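PDB 1L3C: probable cobalt-precorrin-6B C(15)-methyltransferase (decarboxylating) from Methanothermobacter thermautotrophicus, which probably catalyses methylation of C-15 of cobalt-precorrin-6B and decarboxylation at C-12, using S-adenosyl-L-methionine, to give cobalt-precorrin-7 in anaerobic cobalamin biosynthesis. Local coordinates for residues I8-V13 / I68-M73; G32-A37 / R54-Y59; V47-A52 / H78-N83; N160-R165 / M173-P178. All blocks are in the same frame, centred on the assembly; numbering follows the deposited sequence.

Interaction 1 (I8-V13 / I68-M73)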
loop_
_atom_site.group_PDB
_atom_site.type_symbol
_atom_site.label_atom_id
_atom_site.label_comp_id
_atom_site.label_asym_id
_atom_site.label_seq_id
_atom_site.Cartn_x
_atom_site.Cartn_y
_atom_site.Cartn_z
ATOM N N ILE A 8 -5.441 -11.970 24.126
ATOM C CA ILE A 8 -6.515 -12.936 24.297
ATOM C C ILE A 8 -7.628 -12.417 23.396
ATOM O O ILE A 8 -8.042 -11.261 23.520
ATOM C CB ILE A 8 -6.966 -12.949 25.759
ATOM C CG1 ILE A 8 -5.882 -13.601 26.615
ATOM C CG2 ILE A 8 -8.306 -13.637 25.906
ATOM C CD1 ILE A 8 -5.926 -13.206 28.064
ATOM N N LYS A 9 -8.041 -13.242 22.442
ATOM C CA LYS A 9 -9.080 -12.878 21.484
ATOM C C LYS A 9 -10.446 -13.469 21.846
ATOM O O LYS A 9 -10.553 -14.435 22.606
ATOM C CB LYS A 9 -8.673 -13.362 20.081
ATOM C CG LYS A 9 -8.005 -12.323 19.184
ATOM C CD LYS A 9 -6.884 -12.939 18.336
ATOM C CE LYS A 9 -5.499 -12.508 18.868
ATOM N NZ LYS A 9 -4.332 -13.158 18.205
ATOM N N ASN A 10 -11.493 -12.906 21.264
ATOM C CA ASN A 10 -12.848 -13.372 21.492
ATOM C C ASN A 10 -13.563 -13.245 20.153
ATOM O O ASN A 10 -13.298 -12.318 19.390
ATOM C CB ASN A 10 -13.525 -12.494 22.533
ATOM C CG ASN A 10 -14.959 -12.888 22.782
ATOM O OD1 ASN A 10 -15.804 -12.780 21.903
ATOM N ND2 ASN A 10 -15.246 -13.337 23.985
ATOM N N PRO A 11 -14.443 -14.203 19.828
ATOM C CA PRO A 11 -15.188 -14.187 18.561
ATOM C C PRO A 11 -15.993 -12.922 18.227
ATOM O O PRO A 11 -15.870 -12.380 17.127
ATOM C CB PRO A 11 -16.083 -15.434 18.670
ATOM C CG PRO A 11 -16.161 -15.700 20.161
ATOM C CD PRO A 11 -14.754 -15.417 20.601
ATOM N N SER A 12 -16.806 -12.445 19.162
ATOM C CA SER A 12 -17.629 -11.266 18.911
ATOM C C SER A 12 -16.903 -9.939 19.076
ATOM O O SER A 12 -17.485 -8.875 18.823
ATOM C CB SER A 12 -18.881 -11.288 19.800
ATOM O OG SER A 12 -18.562 -11.508 21.166
ATOM N N VAL A 13 -15.629 -10.004 19.463
ATOM C CA VAL A 13 -14.825 -8.807 19.690
ATOM C C VAL A 13 -13.688 -8.622 18.687
ATOM O O VAL A 13 -12.776 -9.448 18.608
ATOM C CB VAL A 13 -14.228 -8.820 21.125
ATOM C CG1 VAL A 13 -13.420 -7.558 21.382
ATOM C CG2 VAL A 13 -15.333 -8.956 22.152
ATOM N N ILE A 68 -15.357 -5.481 27.114
ATOM C CA ILE A 68 -14.919 -5.027 28.438
ATOM C C ILE A 68 -14.216 -6.207 29.117
ATOM O O ILE A 68 -13.121 -6.082 29.688
ATOM C CB ILE A 68 -16.112 -4.551 29.293
ATOM C CG1 ILE A 68 -16.616 -3.191 28.793
ATOM C CG2 ILE A 68 -15.732 -4.486 30.758
ATOM C CD1 ILE A 68 -15.582 -2.079 28.822
ATOM N N SER A 69 -14.828 -7.371 28.965
ATOM C CA SER A 69 -14.332 -8.619 29.519
ATOM C C SER A 69 -12.936 -8.985 28.961
ATOM O O SER A 69 -12.005 -9.272 29.725
ATOM C CB SER A 69 -15.367 -9.694 29.193
ATOM O OG SER A 69 -15.071 -10.915 29.817
ATOM N N THR A 70 -12.783 -8.942 27.636
ATOM C CA THR A 70 -11.512 -9.255 26.998
ATOM C C THR A 70 -10.441 -8.236 27.370
ATOM O O THR A 70 -9.281 -8.601 27.648
ATOM C CB THR A 70 -11.651 -9.307 25.489
ATOM O OG1 THR A 70 -12.758 -10.152 25.163
ATOM C CG2 THR A 70 -10.395 -9.879 24.863
ATOM N N THR A 71 -10.825 -6.968 27.422
ATOM C CA THR A 71 -9.868 -5.925 27.797
ATOM C C THR A 71 -9.408 -6.199 29.220
ATOM O O THR A 71 -8.217 -6.129 29.520
ATOM C CB THR A 71 -10.489 -4.511 27.723
ATOM O OG1 THR A 71 -10.871 -4.223 26.376
ATOM C CG2 THR A 71 -9.487 -3.458 28.191
ATOM N N GLU A 72 -10.363 -6.549 30.075
ATOM C CA GLU A 72 -10.100 -6.877 31.467
ATOM C C GLU A 72 -9.028 -7.984 31.563
ATOM O O GLU A 72 -8.034 -7.858 32.300
ATOM C CB GLU A 72 -11.409 -7.354 32.111
ATOM C CG GLU A 72 -11.308 -7.834 33.552
ATOM C CD GLU A 72 -11.450 -6.694 34.533
ATOM O OE1 GLU A 72 -10.423 -6.078 34.904
ATOM O OE2 GLU A 72 -12.604 -6.405 34.914
HETATM N N MSE A 73 -9.223 -9.053 30.796
HETATM C CA MSE A 73 -8.288 -10.180 30.791
HETATM C C MSE A 73 -6.902 -9.846 30.328
HETATM O O MSE A 73 -5.914 -10.281 30.931
HETATM C CB MSE A 73 -8.793 -11.277 29.903
HETATM C CG MSE A 73 -9.938 -12.013 30.497
HETATM SE SE MSE A 73 -10.347 -13.515 29.401
HETATM C CE MSE A 73 -11.911 -12.873 28.521
#
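N10, whose CB rests 3.6 Å from OG1 of T70, has its own OD1 gripped twice by S12. The backbone N of S12 reaches N10 OD1 at 2.9 Å and in the carbonyl plane. The S12 hydroxyl OG comes to the same oxygen at 3.1 Å, tilted from that plane. The CG of N10 lies anti to the backbone N (chi1 178°), which turns the amide oxygen back over its own turn. An alanine here would keep the CB contact with T70, but S12 N and OG would probably lose their shared acceptor and the turn its brace. No hydrogen bond crosses between the two segments. T70 spends its hydroxyl on E66 O, one turn back in the helix. Its methyl CG2 comes 3.0 Å from I8 O, a short and perhaps strained contact. V13 CG2 lies on the OG1 side of T70. Farther along the helix, I8 crosses selenomethionine M73 at about a right angle. I8 CD1 touches M73 CB at 3.9 Å, and I8 CG2 lies 4.0 Å from SE. V13 also touches T44 of the S-adenosyl-L-methionine site. An Asx turn at N10 to S12 thus sits where the N-terminal loop packs on helix 65-77, beside the glycine-rich cofactor loop of a Rossmann-like methyltransferase.

Interaction 2 (G32-A37 / R54-Y59)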
loop_
_atom_site.group_PDB
_atom_site.type_symbol
_atom_site.label_atom_id
_atom_site.label_comp_id
_atom_site.label_asym_id
_atom_site.label_seq_id
_atom_site.Cartn_x
_atom_site.Cartn_y
_atom_site.Cartn_z
ATOM N N GLY A 32 1.516 11.556 28.516
ATOM C CA GLY A 32 2.292 12.049 29.639
ATOM C C GLY A 32 1.853 11.271 30.887
ATOM O O GLY A 32 0.679 10.869 30.984
ATOM N N LYS A 33 2.761 11.086 31.850
ATOM C CA LYS A 33 2.450 10.365 33.080
ATOM C C LYS A 33 1.332 10.989 33.931
ATOM O O LYS A 33 0.801 10.340 34.840
ATOM C CB LYS A 33 3.715 10.156 33.909
ATOM C CG LYS A 33 4.571 9.033 33.386
ATOM C CD LYS A 33 5.660 8.618 34.380
ATOM C CE LYS A 33 6.215 7.223 34.029
ATOM N NZ LYS A 33 7.418 6.824 34.824
ATOM N N ASN A 34 0.971 12.239 33.642
ATOM C CA ASN A 34 -0.099 12.892 34.382
ATOM C C ASN A 34 -1.333 13.112 33.520
ATOM O O ASN A 34 -2.240 13.854 33.905
ATOM C CB ASN A 34 0.355 14.231 34.962
ATOM C CG ASN A 34 1.478 14.084 35.958
ATOM O OD1 ASN A 34 1.346 13.429 37.007
ATOM N ND2 ASN A 34 2.608 14.684 35.627
ATOM N N ASP A 35 -1.375 12.463 32.358
ATOM C CA ASP A 35 -2.513 12.607 31.453
ATOM C C ASP A 35 -3.653 11.633 31.738
ATOM O O ASP A 35 -3.441 10.506 32.179
ATOM C CB ASP A 35 -2.070 12.455 29.994
ATOM C CG ASP A 35 -1.309 13.676 29.470
ATOM O OD1 ASP A 35 -1.419 14.768 30.075
ATOM O OD2 ASP A 35 -0.605 13.546 28.441
ATOM N N VAL A 36 -4.871 12.115 31.539
ATOM C CA VAL A 36 -6.076 11.319 31.709
ATOM C C VAL A 36 -6.523 11.026 30.277
ATOM O O VAL A 36 -6.658 11.930 29.450
ATOM C CB VAL A 36 -7.165 12.097 32.449
ATOM C CG1 VAL A 36 -8.353 11.192 32.731
ATOM C CG2 VAL A 36 -6.608 12.629 33.734
ATOM N N ALA A 37 -6.713 9.756 29.973
ATOM C CA ALA A 37 -7.095 9.356 28.641
ATOM C C ALA A 37 -8.366 8.517 28.615
ATOM O O ALA A 37 -8.702 7.844 29.605
ATOM C CB ALA A 37 -5.938 8.585 28.004
ATOM N N ARG A 54 1.358 4.231 30.513
ATOM C CA ARG A 54 1.992 5.527 30.223
ATOM C C ARG A 54 1.297 6.789 30.734
ATOM O O ARG A 54 1.910 7.864 30.773
ATOM C CB ARG A 54 2.250 5.681 28.723
ATOM C CG ARG A 54 3.181 4.647 28.155
ATOM C CD ARG A 54 3.383 4.861 26.673
ATOM N NE ARG A 54 3.531 3.596 25.944
ATOM C CZ ARG A 54 4.019 3.475 24.703
ATOM N NH1 ARG A 54 4.413 4.542 23.996
ATOM N NH2 ARG A 54 4.037 2.277 24.134
ATOM N N VAL A 55 0.022 6.692 31.089
ATOM C CA VAL A 55 -0.678 7.862 31.596
ATOM C C VAL A 55 -1.143 7.637 33.035
ATOM O O VAL A 55 -0.982 6.545 33.577
ATOM C CB VAL A 55 -1.895 8.244 30.706
ATOM C CG1 VAL A 55 -1.443 8.651 29.323
ATOM C CG2 VAL A 55 -2.874 7.102 30.654
ATOM N N ARG A 56 -1.733 8.669 33.642
ATOM C CA ARG A 56 -2.225 8.586 35.009
ATOM C C ARG A 56 -3.504 7.754 35.112
ATOM O O ARG A 56 -3.565 6.825 35.905
ATOM C CB ARG A 56 -2.444 9.983 35.592
ATOM C CG ARG A 56 -3.019 9.993 37.004
ATOM C CD ARG A 56 -2.546 11.197 37.809
ATOM N NE ARG A 56 -2.986 12.464 37.240
ATOM C CZ ARG A 56 -4.258 12.841 37.152
ATOM N NH1 ARG A 56 -5.230 12.046 37.597
ATOM N NH2 ARG A 56 -4.556 14.019 36.613
ATOM N N ARG A 57 -4.500 8.043 34.281
ATOM C CA ARG A 57 -5.755 7.307 34.336
ATOM C C ARG A 57 -6.277 7.028 32.930
ATOM O O ARG A 57 -6.172 7.878 32.061
ATOM C CB ARG A 57 -6.814 8.114 35.111
ATOM C CG ARG A 57 -7.950 7.273 35.642
ATOM C CD ARG A 57 -7.364 6.343 36.672
ATOM N NE ARG A 57 -8.211 5.220 37.059
ATOM C CZ ARG A 57 -9.301 5.323 37.803
ATOM N NH1 ARG A 57 -9.713 6.516 38.234
ATOM N NH2 ARG A 57 -9.928 4.216 38.183
ATOM N N VAL A 58 -6.857 5.844 32.731
ATOM C CA VAL A 58 -7.418 5.458 31.452
ATOM C C VAL A 58 -8.851 5.029 31.705
ATOM O O VAL A 58 -9.104 4.256 32.633
ATOM C CB VAL A 58 -6.661 4.236 30.820
ATOM C CG1 VAL A 58 -7.221 3.913 29.415
ATOM C CG2 VAL A 58 -5.184 4.510 30.733
ATOM N N TYR A 59 -9.785 5.562 30.922
ATOM C CA TYR A 59 -11.183 5.178 31.028
ATOM C C TYR A 59 -11.453 4.440 29.733
ATOM O O TYR A 59 -11.313 5.011 28.647
ATOM C CB TYR A 59 -12.078 6.407 31.149
ATOM C CG TYR A 59 -11.894 7.174 32.453
ATOM C CD1 TYR A 59 -10.902 8.151 32.573
ATOM C CD2 TYR A 59 -12.700 6.909 33.576
ATOM C CE1 TYR A 59 -10.697 8.841 33.783
ATOM C CE2 TYR A 59 -12.510 7.597 34.786
ATOM C CZ TYR A 59 -11.505 8.564 34.882
ATOM O OH TYR A 59 -11.278 9.261 36.054
#
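V36 and A37 pair in parallel with R57 and V58. These are the neighbouring strands of a beta-alpha-beta crossover, joined through helix 46-52. The tight part is the strand pairing. A37 N donates to R57 O at 2.9 Å in a nearly straight bond (173°). Y59 N then reaches A37 O at 2.8 Å. Before the strands proper, D35 O faces two amides. R56 N lies 2.9 Å from D35 O, but its bond is bent (135°). The bond from R57 N to D35 O is weak. V55 fills the inner side. Its CB sits 3.1 Å from D35 O, and its CG1 touches both G32 O and D35 CB. V55 and A37 both also touch I103 of the next strand, so this side is buried.

The outer side is looser. The type I turn from G32 to D35 carries K33 and N34 with their side chains starting away from residues 54-59, into exposed positions. R56 is exposed too. Its chain bends at chi2 and chi3, and this brings the guanidinium back beside N34 and V36, which it meets obliquely. There NH2 lies 3.6 Å from N34 O without a hydrogen bond, and 3.8 Å from V36 CG2. The other methyl of V36 is better packed: CG1 meets the edge of the Y59 ring, in its plane, with CE1 3.5 Å away.

Interaction 3 (V47-A52 / H78-N83)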
loop_
_atom_site.group_PDB
_atom_site.type_symbol
_atom_site.label_atom_id
_atom_site.label_comp_id
_atom_site.label_asym_id
_atom_site.label_seq_id
_atom_site.Cartn_x
_atom_site.Cartn_y
_atom_site.Cartn_z
ATOM N N VAL A 47 -5.173 -0.646 22.566
ATOM C CA VAL A 47 -4.850 0.734 22.892
ATOM C C VAL A 47 -4.908 0.972 24.398
ATOM O O VAL A 47 -4.100 1.723 24.943
ATOM C CB VAL A 47 -5.826 1.721 22.191
ATOM C CG1 VAL A 47 -5.508 3.156 22.590
ATOM C CG2 VAL A 47 -5.741 1.568 20.676
ATOM N N THR A 48 -5.862 0.338 25.070
ATOM C CA THR A 48 -6.005 0.507 26.509
ATOM C C THR A 48 -4.731 0.068 27.236
ATOM O O THR A 48 -4.246 0.789 28.111
ATOM C CB THR A 48 -7.247 -0.267 27.056
ATOM O OG1 THR A 48 -8.440 0.249 26.451
ATOM C CG2 THR A 48 -7.381 -0.088 28.544
ATOM N N LEU A 49 -4.167 -1.068 26.818
ATOM C CA LEU A 49 -2.951 -1.640 27.412
ATOM C C LEU A 49 -1.788 -0.694 27.283
ATOM O O LEU A 49 -1.053 -0.464 28.245
ATOM C CB LEU A 49 -2.564 -2.935 26.713
ATOM C CG LEU A 49 -2.959 -4.289 27.280
ATOM C CD1 LEU A 49 -2.046 -4.631 28.420
ATOM C CD2 LEU A 49 -4.414 -4.297 27.713
ATOM N N GLU A 50 -1.595 -0.182 26.078
ATOM C CA GLU A 50 -0.500 0.741 25.824
ATOM C C GLU A 50 -0.644 2.034 26.607
ATOM O O GLU A 50 0.306 2.513 27.189
ATOM C CB GLU A 50 -0.366 1.023 24.328
ATOM C CG GLU A 50 -0.312 -0.237 23.434
ATOM C CD GLU A 50 0.785 -1.254 23.816
ATOM O OE1 GLU A 50 1.853 -0.838 24.332
ATOM O OE2 GLU A 50 0.581 -2.473 23.581
ATOM N N LEU A 51 -1.845 2.583 26.662
ATOM C CA LEU A 51 -2.063 3.817 27.408
ATOM C C LEU A 51 -1.872 3.592 28.900
ATOM O O LEU A 51 -1.276 4.436 29.589
ATOM C CB LEU A 51 -3.470 4.346 27.175
ATOM C CG LEU A 51 -3.730 5.039 25.853
ATOM C CD1 LEU A 51 -5.231 5.230 25.684
ATOM C CD2 LEU A 51 -2.993 6.367 25.818
ATOM N N ALA A 52 -2.417 2.475 29.395
ATOM C CA ALA A 52 -2.347 2.116 30.812
ATOM C C ALA A 52 -0.922 2.288 31.362
ATOM O O ALA A 52 -0.699 3.028 32.323
ATOM C CB ALA A 52 -2.847 0.699 31.020
ATOM N N HIS A 78 -0.941 -8.879 31.754
ATOM C CA HIS A 78 0.252 -8.060 31.635
ATOM C C HIS A 78 0.466 -7.191 32.865
ATOM O O HIS A 78 1.303 -6.287 32.841
ATOM C CB HIS A 78 0.209 -7.231 30.332
ATOM C CG HIS A 78 0.083 -8.073 29.082
ATOM N ND1 HIS A 78 1.172 -8.664 28.465
ATOM C CD2 HIS A 78 -1.003 -8.462 28.367
ATOM C CE1 HIS A 78 0.758 -9.384 27.426
ATOM N NE2 HIS A 78 -0.560 -9.277 27.347
ATOM N N GLY A 79 -0.296 -7.458 33.927
ATOM C CA GLY A 79 -0.157 -6.725 35.181
ATOM C C GLY A 79 -0.450 -5.236 35.164
ATOM O O GLY A 79 0.186 -4.455 35.895
ATOM N N LEU A 80 -1.436 -4.846 34.364
ATOM C CA LEU A 80 -1.832 -3.450 34.252
ATOM C C LEU A 80 -3.299 -3.396 34.631
ATOM O O LEU A 80 -3.892 -4.433 34.919
ATOM C CB LEU A 80 -1.649 -2.991 32.808
ATOM C CG LEU A 80 -0.216 -3.117 32.290
ATOM C CD1 LEU A 80 -0.179 -3.153 30.780
ATOM C CD2 LEU A 80 0.624 -1.971 32.846
ATOM N N GLY A 81 -3.880 -2.202 34.658
ATOM C CA GLY A 81 -5.291 -2.088 34.977
ATOM C C GLY A 81 -5.635 -1.446 36.297
ATOM O O GLY A 81 -6.807 -1.227 36.588
ATOM N N ASP A 82 -4.622 -1.144 37.093
ATOM C CA ASP A 82 -4.831 -0.520 38.390
ATOM C C ASP A 82 -5.316 0.890 38.130
ATOM O O ASP A 82 -6.177 1.414 38.850
ATOM C CB ASP A 82 -3.522 -0.509 39.164
ATOM C CG ASP A 82 -2.815 -1.853 39.101
ATOM O OD1 ASP A 82 -3.086 -2.714 39.974
ATOM O OD2 ASP A 82 -2.026 -2.065 38.144
ATOM N N ASN A 83 -4.806 1.474 37.047
ATOM C CA ASN A 83 -5.192 2.823 36.672
ATOM C C ASN A 83 -6.187 2.847 35.513
ATOM O O ASN A 83 -6.291 3.858 34.815
ATOM C CB ASN A 83 -3.959 3.631 36.307
ATOM C CG ASN A 83 -3.263 3.097 35.079
ATOM O OD1 ASN A 83 -3.371 1.905 34.751
ATOM N ND2 ASN A 83 -2.537 3.970 34.389
#
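A52, in the last turn of helix 46-52, is the helix residue whose backbone comes nearest the 78-83 loop: its CA lies 6.6 Å from that of N83. The loop has no regular structure. It starts where helix 65-77 ends in a Schellman motif, with G79 at positive phi as the C-prime residue. It ends at N83, just before strand 84-88.

L49 and A52 carry the helix side. L49 sends CD1 toward the loop, where it meets L80 CD1 closely, at 3.4 Å. The same methyl of L49 lies 3.9 Å from H78 CB and approaches the imidazole obliquely, the two side chains crossing at about a right angle. L49 and L80 both also touch L75, so the apolar patch continues onto helix 65-77. A52 CB packs more loosely, 4.3 Å from L80 CB.

Next to this patch, toward the helix end, lies the one polar bond across the contact. N83 ND2 donates to A52 O at 2.9 Å, nearly straight (164°). The oxygen lies close to the plane of the N83 amide. CG of N83 stands between its backbone N and carbonyl carbon (chi1 65°), which aims the amide at the helix end. ND2 also makes weak bonds to V55 O and R56 O. A carbonyl at the C-terminal end of a helix is probably rich in negative charge, so a neutral amide donor suits it, and N83 links that end to the loop just before strand 57-62.

Interaction 4 (N160-R165 / M173-P178)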
loop_
_atom_site.group_PDB
_atom_site.type_symbol
_atom_site.label_atom_id
_atom_site.label_comp_id
_atom_site.label_asym_id
_atom_site.label_seq_id
_atom_site.Cartn_x
_atom_site.Cartn_y
_atom_site.Cartn_z
ATOM N N ASN A 160 -0.758 1.001 5.309
ATOM C CA ASN A 160 -0.902 -0.265 4.640
ATOM C C ASN A 160 0.316 -1.019 5.087
ATOM O O ASN A 160 1.443 -0.616 4.804
ATOM C CB ASN A 160 -0.919 -0.085 3.144
ATOM C CG ASN A 160 -2.312 0.106 2.633
ATOM O OD1 ASN A 160 -3.047 -0.865 2.445
ATOM N ND2 ASN A 160 -2.711 1.354 2.449
ATOM N N ILE A 161 0.075 -2.084 5.836
ATOM C CA ILE A 161 1.138 -2.888 6.415
ATOM C C ILE A 161 1.161 -4.306 5.865
ATOM O O ILE A 161 0.110 -4.913 5.651
ATOM C CB ILE A 161 0.941 -3.007 7.931
ATOM C CG1 ILE A 161 0.728 -1.623 8.534
ATOM C CG2 ILE A 161 2.117 -3.707 8.561
ATOM C CD1 ILE A 161 -0.171 -1.654 9.751
ATOM N N ALA A 162 2.360 -4.819 5.624
ATOM C CA ALA A 162 2.526 -6.176 5.159
ATOM C C ALA A 162 3.640 -6.736 6.045
ATOM O O ALA A 162 4.624 -6.046 6.332
ATOM C CB ALA A 162 2.932 -6.216 3.705
ATOM N N ARG A 163 3.433 -7.953 6.540
ATOM C CA ARG A 163 4.383 -8.631 7.406
ATOM C C ARG A 163 4.794 -9.897 6.677
ATOM O O ARG A 163 4.010 -10.472 5.946
ATOM C CB ARG A 163 3.731 -9.001 8.754
ATOM C CG ARG A 163 3.199 -7.829 9.578
ATOM C CD ARG A 163 2.581 -8.332 10.856
ATOM N NE ARG A 163 1.900 -7.277 11.597
ATOM C CZ ARG A 163 0.808 -7.462 12.343
ATOM N NH1 ARG A 163 0.248 -8.665 12.462
ATOM N NH2 ARG A 163 0.271 -6.433 12.980
ATOM N N GLY A 164 6.033 -10.316 6.833
ATOM C CA GLY A 164 6.455 -11.528 6.169
ATOM C C GLY A 164 6.057 -12.764 6.966
ATOM O O GLY A 164 6.076 -12.736 8.191
ATOM N N ARG A 165 5.610 -13.811 6.285
ATOM C CA ARG A 165 5.252 -15.063 6.946
ATOM C C ARG A 165 6.244 -16.090 6.410
ATOM O O ARG A 165 6.397 -16.264 5.206
ATOM C CB ARG A 165 3.830 -15.516 6.629
ATOM C CG ARG A 165 3.498 -16.859 7.274
ATOM C CD ARG A 165 2.173 -17.396 6.832
ATOM N NE ARG A 165 1.054 -16.594 7.305
ATOM C CZ ARG A 165 -0.104 -16.453 6.656
ATOM N NH1 ARG A 165 -0.319 -17.050 5.488
ATOM N NH2 ARG A 165 -1.086 -15.771 7.219
HETATM N N MSE A 173 4.688 -12.038 1.726
HETATM C CA MSE A 173 4.199 -10.872 2.428
HETATM C C MSE A 173 2.703 -10.971 2.573
HETATM O O MSE A 173 2.009 -11.183 1.581
HETATM C CB MSE A 173 4.562 -9.605 1.664
HETATM C CG MSE A 173 6.058 -9.441 1.412
HETATM SE SE MSE A 173 7.260 -9.400 2.976
HETATM C CE MSE A 173 6.604 -7.763 3.778
ATOM N N VAL A 174 2.215 -10.825 3.803
ATOM C CA VAL A 174 0.788 -10.887 4.110
ATOM C C VAL A 174 0.291 -9.523 4.549
ATOM O O VAL A 174 0.834 -8.933 5.471
ATOM C CB VAL A 174 0.501 -11.936 5.205
ATOM C CG1 VAL A 174 -1.002 -11.960 5.547
ATOM C CG2 VAL A 174 0.963 -13.305 4.718
ATOM N N SER A 175 -0.756 -9.048 3.883
ATOM C CA SER A 175 -1.349 -7.762 4.156
ATOM C C SER A 175 -2.336 -7.690 5.279
ATOM O O SER A 175 -3.001 -8.660 5.609
ATOM C CB SER A 175 -2.024 -7.242 2.902
ATOM O OG SER A 175 -1.038 -6.781 2.001
ATOM N N ARG A 176 -2.414 -6.504 5.849
ATOM C CA ARG A 176 -3.342 -6.158 6.903
ATOM C C ARG A 176 -4.310 -5.204 6.206
ATOM O O ARG A 176 -3.916 -4.537 5.246
ATOM C CB ARG A 176 -2.589 -5.402 7.996
ATOM C CG ARG A 176 -1.644 -6.265 8.762
ATOM C CD ARG A 176 -2.469 -7.252 9.500
ATOM N NE ARG A 176 -1.687 -8.393 9.917
ATOM C CZ ARG A 176 -2.196 -9.464 10.506
ATOM N NH1 ARG A 176 -3.498 -9.541 10.748
ATOM N NH2 ARG A 176 -1.389 -10.459 10.844
ATOM N N ASN A 177 -5.566 -5.148 6.631
ATOM C CA ASN A 177 -6.488 -4.212 5.991
ATOM C C ASN A 177 -6.021 -2.800 6.284
ATOM O O ASN A 177 -5.470 -2.549 7.353
ATOM C CB ASN A 177 -7.901 -4.407 6.497
ATOM C CG ASN A 177 -8.470 -5.730 6.084
ATOM O OD1 ASN A 177 -7.986 -6.366 5.141
ATOM N ND2 ASN A 177 -9.496 -6.169 6.787
ATOM N N PRO A 178 -6.187 -1.878 5.330
ATOM C CA PRO A 178 -5.766 -0.489 5.534
ATOM C C PRO A 178 -6.461 0.130 6.762
ATOM O O PRO A 178 -7.637 -0.138 7.020
ATOM C CB PRO A 178 -6.255 0.206 4.259
ATOM C CG PRO A 178 -6.458 -0.903 3.284
ATOM C CD PRO A 178 -6.949 -2.029 4.080
HETATM O O HOH W 1 -1.898 -3.419 3.619
HETATM O O HOH W 2 -2.484 -1.864 6.816
#
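R163 and V174 exchange two backbone hydrogen bonds, as an antiparallel hydrogen-bonded pair. V174 N to R163 O is the shorter, 2.8 Å and almost straight (177°). R163 N to V174 O measures 3.0 Å. Farther along, R176 N reaches I161 O, also at 3.0 Å. A water joins N160 OD1 to R176 O where the strand pairing gives out.

The arginine side chains lie outside this backbone frame. R163 runs extended from CG to NE and ends in salt bridges with E20 and D4. R176 bends at chi2 (-66°), which lays its NE over one face of the R163 guanidinium, toward the rim. The two planes stand 44° apart. The modelled 2.9 Å between R163 NH1 and R176 NH2, two donors, is doubtful; the carboxylates of E20 and D4 probably offset the like charges. An alanine in place of R176 would keep the backbone bond to I161, but is likely to uncover that face of R163 and open a gap beside it. R165 covers V174: CG2 of V174 sits over the centre of its guanidinium, 3.8 Å from CZ.

On the A162 side, selenomethionine M173, bent at chi2 and chi3, curls back, its CE 4.0 Å from A162 CB and its SE against G164 CA. N160 OD1 packs on P178 CG.

The segments belong to a beta hairpin whose strand 154-166 is outermost within this chain. Residues 160-163 pair antiparallel with a strand of a second subunit, so the sheet runs on, and S175 and N177 bond to a third, so the hairpin helps build the tetramer.

From the N terminus, the loop at 8-13 is held by interaction 1 to helix 65-77, closing a long loop of chain. Interaction 2 is nested inside it and closes the first beta-alpha-beta unit, strands 36-40 and 57-62. Interaction 3 crosses both: it starts on helix 46-52, within that unit, and ends beyond helix 65-77. Interactions 2 and 3 touch where N83 O probably bonds to V58 N. Interactions 1 and 3 touch through T71 and T48. Interaction 4 follows in series. It reaches the same sheet as interaction 2, whose centre is about 31 Å away on the opposite side of the chain's centre, and joins the last two strands of the chain, 154-166 and 171-184.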